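Local atomic coordinates of nonribosomal peptide synthase (Streptomyces sp. MJ635-86F5, PDB entry 5JJP), a protein that activates aliphatic beta-amino acids by adenylation, probably at the expense of ATP, as a member of the ANL group of adenylate-forming enzymes. Residues A[34-39]-A[100-105]; A[71-76]-A[104-109]; A[247-252]-A[263-268]; A[290-295]-A[314-319]. All coordinates share one frame; numbering follows the deposited sequence.

The four contacts form two pairs. Interactions 1 and 2 lie about 11 Å apart between centres and pack two different helices, 31-37 and 62-77, against helix 95-107, sharing Cys104 and Phe105; they touch where Tyr72 CD2 comes to 3.6 Å from Ala100 N. Interactions 3 and 4, with centres about 17 Å apart, belong to the six-stranded mixed sheet and its crossover helices and meet through leucines, Leu263 CD2 standing 3.8 Å from Leu295 CD1. The pairs are well separated: interactions 2 and 4 lie on opposite sides of the chain's centre, about 43 Å apart between centres. The contacts are mainly apolar, with no hydrogen bond between the paired segments, and all belong to the adenylation fold.

Interaction 1: A[34-39]-A[100-105]; sequences YLLAAG and AFLACF
Leu102 projects from helix 95-107 against Leu35 and Leu36, and these three leucines supply most of the buried surface. The pairing is split by branch. CD1 of Leu102 meets CD1 of Leu36 at 4.0 Å, the two side chains reaching toward each other tip to tip, whereas CD2 of Leu102 lies 4.3 Å from CD1 of Leu35, a looser contact. With CG anti to the carbonyl carbon (chi1 -69°), the branch end of Leu102 faces helix 31-37, one methyl toward each leucine.

Helix 95-107 is the crossover of a beta-alpha-beta unit, linking the parallel, adjacent strands 87-90 and 111-114. Helix 31-37 packs against it, and Leu35 also touches Ala239 and Ala243 of helix 232-243, the crossover helix of the other large sheet. This meeting of helices from two sheets is consistent with the middle layer of the five-layered alpha-beta-alpha-beta-alpha sandwich.

One turn on from Leu102, Phe105 adds an aromatic wall. Its CE2 comes to 4.1 Å from Leu35 CD1, with the methyl approaching the ring obliquely and the two side chains crossing at about a right angle. The same ring has Phe101 O at one face, 3.4 Å above its plane and displaced toward the rim. Outside the pair, Leu36 also packs on Tyr62 and Glu66 of helix 62-77, the helix that Leu102 reaches through Ala69, and the carbonyl oxygen of Phe105 accepts a hydrogen bond from Asn30 ND2.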
loop_
_atom_site.group_PDB
_atom_site.type_symbol
_atom_site.label_atom_id
_atom_site.label_comp_id
_atom_site.label_asym_id
_atom_site.label_seq_id
_atom_site.Cartn_x
_atom_site.Cartn_y
_atom_site.Cartn_z
ATOM N N TYR A 34 14.640 -2.625 -1.497
ATOM C CA TYR A 34 13.887 -3.823 -1.144
ATOM C C TYR A 34 12.894 -4.169 -2.251
ATOM O O TYR A 34 12.773 -5.329 -2.623
ATOM C CB TYR A 34 13.210 -3.751 0.252
ATOM C CG TYR A 34 12.596 -5.085 0.602
ATOM C CD1 TYR A 34 13.378 -6.113 1.095
ATOM C CD2 TYR A 34 11.242 -5.347 0.376
ATOM C CE1 TYR A 34 12.823 -7.348 1.398
ATOM C CE2 TYR A 34 10.657 -6.574 0.694
ATOM C CZ TYR A 34 11.459 -7.583 1.185
ATOM O OH TYR A 34 10.935 -8.807 1.494
ATOM N N LEU A 35 12.168 -3.186 -2.754
ATOM C CA LEU A 35 11.092 -3.497 -3.686
ATOM C C LEU A 35 11.626 -4.058 -5.009
ATOM O O LEU A 35 10.902 -4.726 -5.699
ATOM C CB LEU A 35 10.214 -2.291 -3.963
ATOM C CG LEU A 35 9.456 -1.702 -2.753
ATOM C CD1 LEU A 35 8.452 -0.672 -3.233
ATOM C CD2 LEU A 35 8.754 -2.757 -1.933
ATOM N N LEU A 36 12.892 -3.773 -5.336
ATOM C CA LEU A 36 13.455 -4.126 -6.624
ATOM C C LEU A 36 14.451 -5.262 -6.557
ATOM O O LEU A 36 14.899 -5.693 -7.589
ATOM C CB LEU A 36 14.127 -2.895 -7.280
ATOM C CG LEU A 36 13.057 -1.928 -7.755
ATOM C CD1 LEU A 36 13.691 -0.629 -8.051
ATOM C CD2 LEU A 36 12.378 -2.424 -9.001
ATOM N N ALA A 37 14.721 -5.775 -5.364
ATOM C CA ALA A 37 15.705 -6.818 -5.226
ATOM C C ALA A 37 15.356 -8.104 -5.987
ATOM O O ALA A 37 16.132 -8.548 -6.793
ATOM C CB ALA A 37 15.947 -7.133 -3.769
ATOM N N ALA A 38 14.157 -8.630 -5.809
ATOM C CA ALA A 38 13.757 -9.852 -6.509
ATOM C C ALA A 38 13.843 -9.721 -8.022
ATOM O O ALA A 38 14.184 -10.684 -8.721
ATOM C CB ALA A 38 12.346 -10.293 -6.118
ATOM N N GLY A 39 13.547 -8.538 -8.515
ATOM C CA GLY A 39 13.563 -8.297 -9.932
ATOM C C GLY A 39 14.940 -8.305 -10.562
ATOM O O GLY A 39 15.064 -8.473 -11.753
ATOM N N ALA A 100 8.535 7.558 -10.180
ATOM C CA ALA A 100 8.570 8.777 -9.310
ATOM C C ALA A 100 8.598 8.480 -7.826
ATOM O O ALA A 100 9.431 9.083 -7.075
ATOM C CB ALA A 100 7.397 9.653 -9.581
ATOM N N PHE A 101 7.775 7.519 -7.381
ATOM C CA PHE A 101 7.770 7.240 -5.942
ATOM C C PHE A 101 9.007 6.481 -5.517
ATOM O O PHE A 101 9.561 6.757 -4.453
ATOM C CB PHE A 101 6.428 6.720 -5.407
ATOM C CG PHE A 101 6.134 5.265 -5.643
ATOM C CD1 PHE A 101 4.942 4.905 -6.262
ATOM C CD2 PHE A 101 6.919 4.273 -5.082
ATOM C CE1 PHE A 101 4.623 3.591 -6.460
ATOM C CE2 PHE A 101 6.579 2.954 -5.221
ATOM C CZ PHE A 101 5.426 2.614 -5.914
ATOM N N LEU A 102 9.524 5.637 -6.410
ATOM C CA LEU A 102 10.794 5.022 -6.183
ATOM C C LEU A 102 11.931 6.073 -6.116
ATOM O O LEU A 102 12.898 5.928 -5.328
ATOM C CB LEU A 102 11.088 3.953 -7.259
ATOM C CG LEU A 102 10.252 2.696 -7.223
ATOM C CD1 LEU A 102 10.588 1.794 -8.417
ATOM C CD2 LEU A 102 10.466 1.933 -5.934
ATOM N N ALA A 103 11.880 7.063 -6.987
ATOM C CA ALA A 103 12.903 8.083 -6.950
ATOM C C ALA A 103 12.824 8.814 -5.589
ATOM O O ALA A 103 13.834 8.985 -4.923
ATOM C CB ALA A 103 12.728 9.065 -8.092
ATOM N N CYS A 104 11.618 9.169 -5.153
ATOM C CA CYS A 104 11.464 9.813 -3.841
ATOM C C CYS A 104 12.027 8.948 -2.702
ATOM O O CYS A 104 12.704 9.475 -1.815
ATOM C CB CYS A 104 10.002 10.144 -3.548
ATOM S SG CYS A 104 9.291 11.414 -4.649
ATOM N N PHE A 105 11.707 7.647 -2.715
ATOM C CA PHE A 105 12.275 6.742 -1.710
ATOM C C PHE A 105 13.793 6.849 -1.676
ATOM O O PHE A 105 14.368 6.914 -0.569
ATOM C CB PHE A 105 11.975 5.277 -1.989
ATOM C CG PHE A 105 10.538 4.850 -1.764
ATOM C CD1 PHE A 105 9.727 5.456 -0.818
ATOM C CD2 PHE A 105 10.039 3.754 -2.467
ATOM C CE1 PHE A 105 8.465 4.983 -0.570
ATOM C CE2 PHE A 105 8.769 3.295 -2.238
ATOM C CZ PHE A 105 7.973 3.892 -1.291
#

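Interaction 2: A[71-76]-A[104-109]; sequences AYAAEL and CFSLGL
Leu107 packs against Ala73 and Leu76 beside a Schellman motif that closes the C-terminal end of helix 95-107. Gly108 has a positive phi of 73°, a conformation that favours glycine; its N bonds to Phe105 O, and Leu109 N reaches back to Cys104 O. Both bonds return into the last turn, just where Leu107 leans on helix 62-77.

The side chain of Leu107 can be followed outward. Its CB is directed toward the neighbouring helix, and CG, placed anti to the carbonyl carbon (chi1 -66°), stands 4.3 Å from Ala73 CB. Beyond it the branches divide. CD1 does most of the touching: it sits 3.4 Å from the backbone O of Ala73 and 3.6 Å from the CB of Leu76, so it rests between the two residues that face it one helical turn apart. CD2 touches more lightly, its nearest atom being the same Ala73 O, at 4.1 Å.

The small Ala73 lets the helices approach closely, its CA lying 6.9 Å from that of Leu107. Leu76, more buried, also touches Val160 of strand 159-162. Ser106 borders the apolar patch with its hydroxyl in use: OG is hydrogen-bonded to Ala103 O within its own helix, and the same oxygen lies 3.7 Å from Ala73 CB.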
loop_
_atom_site.group_PDB
_atom_site.type_symbol
_atom_site.label_atom_id
_atom_site.label_comp_id
_atom_site.label_asym_id
_atom_site.label_seq_id
_atom_site.Cartn_x
_atom_site.Cartn_y
_atom_site.Cartn_z
ATOM N N ALA A 71 16.678 8.069 -13.347
ATOM C CA ALA A 71 16.756 9.284 -14.117
ATOM C C ALA A 71 15.974 10.357 -13.407
ATOM O O ALA A 71 16.394 11.500 -13.320
ATOM C CB ALA A 71 16.240 9.066 -15.501
ATOM N N TYR A 72 14.819 9.988 -12.896
ATOM C CA TYR A 72 13.987 10.906 -12.174
ATOM C C TYR A 72 14.721 11.424 -10.950
ATOM O O TYR A 72 14.621 12.592 -10.607
ATOM C CB TYR A 72 12.681 10.226 -11.760
ATOM C CG TYR A 72 11.593 10.109 -12.821
ATOM C CD1 TYR A 72 11.814 10.492 -14.165
ATOM C CD2 TYR A 72 10.386 9.588 -12.501
ATOM C CE1 TYR A 72 10.818 10.381 -15.131
ATOM C CE2 TYR A 72 9.410 9.439 -13.458
ATOM C CZ TYR A 72 9.624 9.828 -14.786
ATOM O OH TYR A 72 8.586 9.735 -15.676
ATOM N N ALA A 73 15.367 10.500 -10.233
ATOM C CA ALA A 73 16.067 10.820 -8.968
ATOM C C ALA A 73 17.166 11.819 -9.185
ATOM O O ALA A 73 17.287 12.779 -8.431
ATOM C CB ALA A 73 16.630 9.558 -8.323
ATOM N N ALA A 74 17.960 11.619 -10.241
ATOM C CA ALA A 74 19.015 12.580 -10.601
ATOM C C ALA A 74 18.455 14.007 -10.818
ATOM O O ALA A 74 18.985 14.968 -10.272
ATOM C CB ALA A 74 19.760 12.114 -11.852
ATOM N N GLU A 75 17.364 14.126 -11.580
ATOM C CA GLU A 75 16.757 15.439 -11.846
ATOM C C GLU A 75 16.104 16.028 -10.572
ATOM O O GLU A 75 16.278 17.202 -10.284
ATOM C CB GLU A 75 15.760 15.340 -12.983
ATOM C CG GLU A 75 16.404 15.138 -14.341
ATOM C CD GLU A 75 15.389 14.708 -15.413
ATOM O OE1 GLU A 75 15.146 15.534 -16.354
ATOM O OE2 GLU A 75 14.828 13.550 -15.324
ATOM N N LEU A 76 15.425 15.196 -9.776
ATOM C CA LEU A 76 14.841 15.692 -8.564
ATOM C C LEU A 76 15.930 16.149 -7.602
ATOM O O LEU A 76 15.724 17.131 -6.897
ATOM C CB LEU A 76 13.937 14.668 -7.888
ATOM C CG LEU A 76 12.628 14.407 -8.626
ATOM C CD1 LEU A 76 11.939 13.190 -8.057
ATOM C CD2 LEU A 76 11.710 15.584 -8.532
ATOM N N CYS A 104 11.618 9.169 -5.153
ATOM C CA CYS A 104 11.464 9.813 -3.841
ATOM C C CYS A 104 12.027 8.948 -2.702
ATOM O O CYS A 104 12.704 9.475 -1.815
ATOM C CB CYS A 104 10.002 10.144 -3.548
ATOM S SG CYS A 104 9.291 11.414 -4.649
ATOM N N PHE A 105 11.707 7.647 -2.715
ATOM C CA PHE A 105 12.275 6.742 -1.710
ATOM C C PHE A 105 13.793 6.849 -1.676
ATOM O O PHE A 105 14.368 6.914 -0.569
ATOM C CB PHE A 105 11.975 5.277 -1.989
ATOM C CG PHE A 105 10.538 4.850 -1.764
ATOM C CD1 PHE A 105 9.727 5.456 -0.818
ATOM C CD2 PHE A 105 10.039 3.754 -2.467
ATOM C CE1 PHE A 105 8.465 4.983 -0.570
ATOM C CE2 PHE A 105 8.769 3.295 -2.238
ATOM C CZ PHE A 105 7.973 3.892 -1.291
ATOM N N SER A 106 14.432 6.809 -2.848
ATOM C CA SER A 106 15.904 6.784 -2.953
ATOM C C SER A 106 16.538 8.067 -2.405
ATOM O O SER A 106 17.651 8.025 -1.851
ATOM C CB SER A 106 16.386 6.507 -4.392
ATOM O OG SER A 106 16.084 7.623 -5.225
ATOM N N LEU A 107 15.853 9.193 -2.550
ATOM C CA LEU A 107 16.328 10.522 -2.115
ATOM C C LEU A 107 15.909 10.817 -0.682
ATOM O O LEU A 107 16.332 11.782 -0.121
ATOM C CB LEU A 107 15.738 11.594 -3.043
ATOM C CG LEU A 107 16.236 11.536 -4.516
ATOM C CD1 LEU A 107 15.648 12.607 -5.417
ATOM C CD2 LEU A 107 17.762 11.600 -4.560
ATOM N N GLY A 108 15.105 9.962 -0.079
ATOM C CA GLY A 108 14.626 10.175 1.250
ATOM C C GLY A 108 13.592 11.266 1.346
ATOM O O GLY A 108 13.514 11.934 2.381
ATOM N N LEU A 109 12.804 11.439 0.285
ATOM C CA LEU A 109 11.786 12.462 0.248
ATOM C C LEU A 109 10.437 11.808 0.469
ATOM O O LEU A 109 9.876 11.230 -0.460
ATOM C CB LEU A 109 11.796 13.231 -1.069
ATOM C CG LEU A 109 13.130 13.884 -1.424
ATOM C CD1 LEU A 109 13.127 14.459 -2.843
ATOM C CD2 LEU A 109 13.488 14.991 -0.402
#

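Interaction 3: A[247-252]-A[263-268]; sequences TAVPVP and LAFLHE
Phe265 pushes its ring from helix 259-268 toward the chain at 249-252, where four consecutive residues meet its outer end. With CG anti to the backbone N (chi1 -174°), the side chain is extended toward the strand and its CE2 and CZ atoms do the touching. The side chains of Val249 and Val251 each run past that of Phe265 in the direction opposite to it, while Pro252 crosses it at about a right angle.

Val249 comes nearest. Its CG1 methyl is 3.7 Å from Phe265 CZ and as far from CE2, so it rests beside the bond joining these two atoms. Val251 uses the other methyl, CG2, anti to the carbonyl carbon and 4.1 Å from Phe265 CE2. The proline ring contributes CD, 4.1 Å from CZ of Phe265, and all these groups approach the aromatic ring obliquely.

Strand 247-250 belongs to the large mixed sheet, bonded through its backbone to strand 222-225 and, at Ala248, to strand 46-51; the helix belongs to the beta-alpha-beta crossover leading on to strand 273-276, which passes over strand 222-225 to reach its place. Pro252 occupies the N-cap position of helix 253-256, whose Arg255 also touches Phe265; Val251 packs further on Ala224 of strand 222-225. Trimming the ring to an alanine here would probably open a gap between helix and strand and leave Val249, Val251 and Pro252 without their common partner. Across these two segments the fit rests on shape and buried carbon, with no directional polar link between them.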
loop_
_atom_site.group_PDB
_atom_site.type_symbol
_atom_site.label_atom_id
_atom_site.label_comp_id
_atom_site.label_asym_id
_atom_site.label_seq_id
_atom_site.Cartn_x
_atom_site.Cartn_y
_atom_site.Cartn_z
ATOM N N THR A 247 4.336 -9.000 -11.706
ATOM C CA THR A 247 4.000 -7.960 -12.675
ATOM C C THR A 247 2.760 -7.183 -12.207
ATOM O O THR A 247 1.696 -7.783 -12.007
ATOM C CB THR A 247 3.679 -8.549 -14.060
ATOM O OG1 THR A 247 4.813 -9.278 -14.572
ATOM C CG2 THR A 247 3.383 -7.460 -15.018
ATOM N N ALA A 248 2.904 -5.879 -12.032
ATOM C CA ALA A 248 1.832 -5.075 -11.481
ATOM C C ALA A 248 1.060 -4.379 -12.610
ATOM O O ALA A 248 1.641 -3.838 -13.521
ATOM C CB ALA A 248 2.407 -4.019 -10.554
ATOM N N VAL A 249 -0.258 -4.465 -12.558
ATOM C CA VAL A 249 -1.131 -3.916 -13.589
ATOM C C VAL A 249 -2.188 -3.012 -12.922
ATOM O O VAL A 249 -3.278 -3.460 -12.582
ATOM C CB VAL A 249 -1.844 -5.036 -14.358
ATOM C CG1 VAL A 249 -2.481 -4.463 -15.615
ATOM C CG2 VAL A 249 -0.877 -6.179 -14.695
ATOM N N PRO A 250 -1.872 -1.746 -12.737
ATOM C CA PRO A 250 -2.839 -0.821 -12.218
ATOM C C PRO A 250 -4.015 -0.780 -13.158
ATOM O O PRO A 250 -3.813 -0.754 -14.369
ATOM C CB PRO A 250 -2.107 0.515 -12.283
ATOM C CG PRO A 250 -0.660 0.156 -12.254
ATOM C CD PRO A 250 -0.588 -1.092 -13.053
ATOM N N VAL A 251 -5.230 -0.786 -12.644
ATOM C CA VAL A 251 -6.383 -0.763 -13.521
ATOM C C VAL A 251 -6.846 0.710 -13.678
ATOM O O VAL A 251 -7.381 1.276 -12.765
ATOM C CB VAL A 251 -7.525 -1.602 -12.915
ATOM C CG1 VAL A 251 -8.725 -1.617 -13.842
ATOM C CG2 VAL A 251 -7.068 -3.014 -12.635
ATOM N N PRO A 252 -6.635 1.314 -14.827
ATOM C CA PRO A 252 -7.053 2.697 -14.945
ATOM C C PRO A 252 -8.546 2.892 -14.662
ATOM O O PRO A 252 -9.339 1.995 -14.929
ATOM C CB PRO A 252 -6.750 3.031 -16.417
ATOM C CG PRO A 252 -5.821 1.936 -16.899
ATOM C CD PRO A 252 -6.242 0.736 -16.128
ATOM N N LEU A 263 -13.834 -6.330 -17.113
ATOM C CA LEU A 263 -13.699 -7.776 -17.352
ATOM C C LEU A 263 -12.879 -8.080 -18.574
ATOM O O LEU A 263 -12.034 -8.946 -18.518
ATOM C CB LEU A 263 -15.061 -8.462 -17.394
ATOM C CG LEU A 263 -15.826 -8.379 -16.059
ATOM C CD1 LEU A 263 -17.289 -8.731 -16.202
ATOM C CD2 LEU A 263 -15.206 -9.272 -15.009
ATOM N N ALA A 264 -13.005 -7.288 -19.640
ATOM C CA ALA A 264 -12.193 -7.497 -20.847
ATOM C C ALA A 264 -10.721 -7.212 -20.549
ATOM O O ALA A 264 -9.830 -7.881 -21.058
ATOM C CB ALA A 264 -12.650 -6.595 -21.974
ATOM N N PHE A 265 -10.481 -6.211 -19.694
ATOM C CA PHE A 265 -9.128 -5.844 -19.315
ATOM C C PHE A 265 -8.471 -6.982 -18.545
ATOM O O PHE A 265 -7.332 -7.250 -18.752
ATOM C CB PHE A 265 -9.141 -4.546 -18.488
ATOM C CG PHE A 265 -7.779 -4.014 -18.174
ATOM C CD1 PHE A 265 -7.038 -3.396 -19.148
ATOM C CD2 PHE A 265 -7.248 -4.126 -16.885
ATOM C CE1 PHE A 265 -5.774 -2.911 -18.864
ATOM C CE2 PHE A 265 -5.990 -3.622 -16.593
ATOM C CZ PHE A 265 -5.257 -3.013 -17.583
ATOM N N LEU A 266 -9.196 -7.640 -17.656
ATOM C CA LEU A 266 -8.619 -8.756 -16.916
ATOM C C LEU A 266 -8.199 -9.889 -17.848
ATOM O O LEU A 266 -7.211 -10.544 -17.582
ATOM C CB LEU A 266 -9.571 -9.314 -15.854
ATOM C CG LEU A 266 -10.094 -8.331 -14.801
ATOM C CD1 LEU A 266 -10.889 -9.095 -13.751
ATOM C CD2 LEU A 266 -8.988 -7.528 -14.126
ATOM N N HIS A 267 -8.933 -10.102 -18.940
ATOM C CA HIS A 267 -8.454 -10.996 -20.022
ATOM C C HIS A 267 -7.324 -10.417 -20.812
ATOM O O HIS A 267 -6.333 -11.056 -21.010
ATOM C CB HIS A 267 -9.597 -11.321 -21.025
ATOM C CG HIS A 267 -10.543 -12.348 -20.529
ATOM N ND1 HIS A 267 -10.275 -13.698 -20.624
ATOM C CD2 HIS A 267 -11.742 -12.238 -19.901
ATOM C CE1 HIS A 267 -11.292 -14.375 -20.102
ATOM N NE2 HIS A 267 -12.203 -13.511 -19.675
ATOM N N GLU A 268 -7.472 -9.190 -21.286
ATOM C CA GLU A 268 -6.421 -8.595 -22.127
ATOM C C GLU A 268 -5.078 -8.670 -21.443
ATOM O O GLU A 268 -4.086 -9.066 -22.057
ATOM C CB GLU A 268 -6.750 -7.136 -22.489
ATOM C CG GLU A 268 -5.985 -6.607 -23.702
ATOM C CD GLU A 268 -6.143 -5.085 -23.941
ATOM O OE1 GLU A 268 -6.935 -4.391 -23.247
ATOM O OE2 GLU A 268 -5.455 -4.570 -24.852
#

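Interaction 4: A[290-295]-A[314-319]; sequences DLVAGL and RELQGL
This is an apolar helix-to-helix contact on the outer side of the large mixed sheet, between the crossovers of two successive beta-alpha-beta units. Helix 289-293 lies on the connection from strand 273-276 to strand 300-304, and helix 310-319 on the next, from 300-304 to the neighbouring parallel strand 324-329. The two helices meet near their C-terminal ends, where Leu319, Val292 and Ala293 provide most of the buried surface.

Leu319 is the chief contributor of helix 310-319 to this contact. Its side chain crosses that of Val292 at about a right angle, and a single methyl of the valine serves the whole encounter: Val292 CG1 lies 4.0 Å from Leu319 CD1 and 4.1 Å from Leu319 CB, lying along both the root and the tip of the leucine. That methyl is anti to the backbone N (chi1 169°), which turns it out of helix 289-293 toward the partner. Leu316, one turn earlier, adds a weaker touch, its CD1 at 4.4 Å from the same CG1.

Helix 282-287 closes over the junction, with Ile285 against both Leu316 and Leu319 and Leu284 against Val292. Leu291, and Leu295 in the turn just after the helix, pack on Leu263 of helix 259-268, so the row of helices continues beyond this pair.

At Ala293 the side chain is small enough for backbones to come close, its CA lying 4.9 Å from that of Leu319. Here Ala293 CA makes a CA-H...O contact with Leu319 O, 3.5 Å long with an angle of 149° at the hydrogen, and Ala293 CB lies 3.8 Å from that same oxygen.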
loop_
_atom_site.group_PDB
_atom_site.type_symbol
_atom_site.label_atom_id
_atom_site.label_comp_id
_atom_site.label_asym_id
_atom_site.label_seq_id
_atom_site.Cartn_x
_atom_site.Cartn_y
_atom_site.Cartn_z
ATOM N N ASP A 290 -21.944 -14.194 -16.231
ATOM C CA ASP A 290 -21.326 -15.129 -17.154
ATOM C C ASP A 290 -19.930 -14.711 -17.530
ATOM O O ASP A 290 -19.051 -15.552 -17.684
ATOM C CB ASP A 290 -22.140 -15.273 -18.434
ATOM C CG ASP A 290 -23.457 -16.009 -18.211
ATOM O OD1 ASP A 290 -23.553 -16.804 -17.247
ATOM O OD2 ASP A 290 -24.393 -15.802 -19.018
ATOM N N LEU A 291 -19.704 -13.413 -17.687
ATOM C CA LEU A 291 -18.340 -12.952 -17.966
ATOM C C LEU A 291 -17.405 -13.147 -16.757
ATOM O O LEU A 291 -16.229 -13.510 -16.917
ATOM C CB LEU A 291 -18.358 -11.504 -18.439
ATOM C CG LEU A 291 -19.135 -11.263 -19.759
ATOM C CD1 LEU A 291 -19.141 -9.780 -20.095
ATOM C CD2 LEU A 291 -18.530 -12.066 -20.896
ATOM N N VAL A 292 -17.935 -12.964 -15.553
ATOM C CA VAL A 292 -17.153 -13.219 -14.336
ATOM C C VAL A 292 -16.711 -14.680 -14.305
ATOM O O VAL A 292 -15.535 -14.984 -14.146
ATOM C CB VAL A 292 -17.952 -12.869 -13.064
ATOM C CG1 VAL A 292 -17.249 -13.383 -11.819
ATOM C CG2 VAL A 292 -18.173 -11.362 -12.984
ATOM N N ALA A 293 -17.673 -15.575 -14.465
ATOM C CA ALA A 293 -17.418 -17.016 -14.577
ATOM C C ALA A 293 -16.437 -17.367 -15.650
ATOM O O ALA A 293 -15.785 -18.382 -15.569
ATOM C CB ALA A 293 -18.738 -17.772 -14.830
ATOM N N GLY A 294 -16.314 -16.518 -16.651
ATOM C CA GLY A 294 -15.402 -16.770 -17.776
ATOM C C GLY A 294 -13.997 -16.231 -17.626
ATOM O O GLY A 294 -13.204 -16.344 -18.566
ATOM N N LEU A 295 -13.679 -15.653 -16.458
ATOM C CA LEU A 295 -12.301 -15.159 -16.176
ATOM C C LEU A 295 -11.298 -16.300 -15.960
ATOM O O LEU A 295 -10.871 -16.582 -14.830
ATOM C CB LEU A 295 -12.281 -14.241 -14.957
ATOM C CG LEU A 295 -13.075 -12.947 -15.108
ATOM C CD1 LEU A 295 -13.299 -12.348 -13.729
ATOM C CD2 LEU A 295 -12.342 -11.983 -15.992
ATOM N N ARG A 314 -20.187 -15.878 -1.171
ATOM C CA ARG A 314 -20.629 -17.207 -1.587
ATOM C C ARG A 314 -20.991 -17.231 -3.071
ATOM O O ARG A 314 -20.610 -18.123 -3.819
ATOM C CB ARG A 314 -21.856 -17.645 -0.764
ATOM C CG ARG A 314 -21.579 -18.031 0.681
ATOM C CD ARG A 314 -22.736 -18.828 1.308
ATOM N NE ARG A 314 -22.482 -19.210 2.699
ATOM C CZ ARG A 314 -22.765 -18.465 3.779
ATOM N NH1 ARG A 314 -23.287 -17.248 3.668
ATOM N NH2 ARG A 314 -22.488 -18.916 5.009
ATOM N N GLU A 315 -21.720 -16.213 -3.490
ATOM C CA GLU A 315 -22.090 -16.063 -4.880
ATOM C C GLU A 315 -20.814 -15.995 -5.729
ATOM O O GLU A 315 -20.661 -16.737 -6.716
ATOM C CB GLU A 315 -22.961 -14.818 -5.040
ATOM C CG GLU A 315 -24.086 -14.943 -6.061
ATOM C CD GLU A 315 -25.043 -13.746 -6.026
ATOM O OE1 GLU A 315 -25.544 -13.366 -7.111
ATOM O OE2 GLU A 315 -25.234 -13.143 -4.938
ATOM N N LEU A 316 -19.873 -15.155 -5.305
ATOM C CA LEU A 316 -18.564 -15.026 -6.013
ATOM C C LEU A 316 -17.758 -16.324 -6.068
ATOM O O LEU A 316 -17.305 -16.698 -7.159
ATOM C CB LEU A 316 -17.700 -13.905 -5.422
ATOM C CG LEU A 316 -16.358 -13.622 -6.123
ATOM C CD1 LEU A 316 -16.580 -13.067 -7.523
ATOM C CD2 LEU A 316 -15.514 -12.644 -5.293
ATOM N N GLN A 317 -17.638 -17.037 -4.936
ATOM C CA GLN A 317 -17.039 -18.380 -4.965
ATOM C C GLN A 317 -17.716 -19.293 -5.979
ATOM O O GLN A 317 -17.057 -20.049 -6.700
ATOM C CB GLN A 317 -17.148 -19.050 -3.611
ATOM C CG GLN A 317 -16.278 -18.455 -2.547
ATOM C CD GLN A 317 -16.382 -19.204 -1.233
ATOM O OE1 GLN A 317 -17.480 -19.409 -0.683
ATOM N NE2 GLN A 317 -15.235 -19.626 -0.715
ATOM N N GLY A 318 -19.044 -19.246 -5.986
ATOM C CA GLY A 318 -19.873 -20.015 -6.926
ATOM C C GLY A 318 -19.585 -19.754 -8.389
ATOM O O GLY A 318 -19.511 -20.669 -9.190
ATOM N N LEU A 319 -19.358 -18.496 -8.735
ATOM C CA LEU A 319 -18.972 -18.165 -10.101
ATOM C C LEU A 319 -17.501 -18.469 -10.391
ATOM O O LEU A 319 -17.146 -18.675 -11.546
ATOM C CB LEU A 319 -19.228 -16.688 -10.381
ATOM C CG LEU A 319 -20.664 -16.193 -10.250
ATOM C CD1 LEU A 319 -20.706 -14.667 -10.304
ATOM C CD2 LEU A 319 -21.519 -16.812 -11.343
#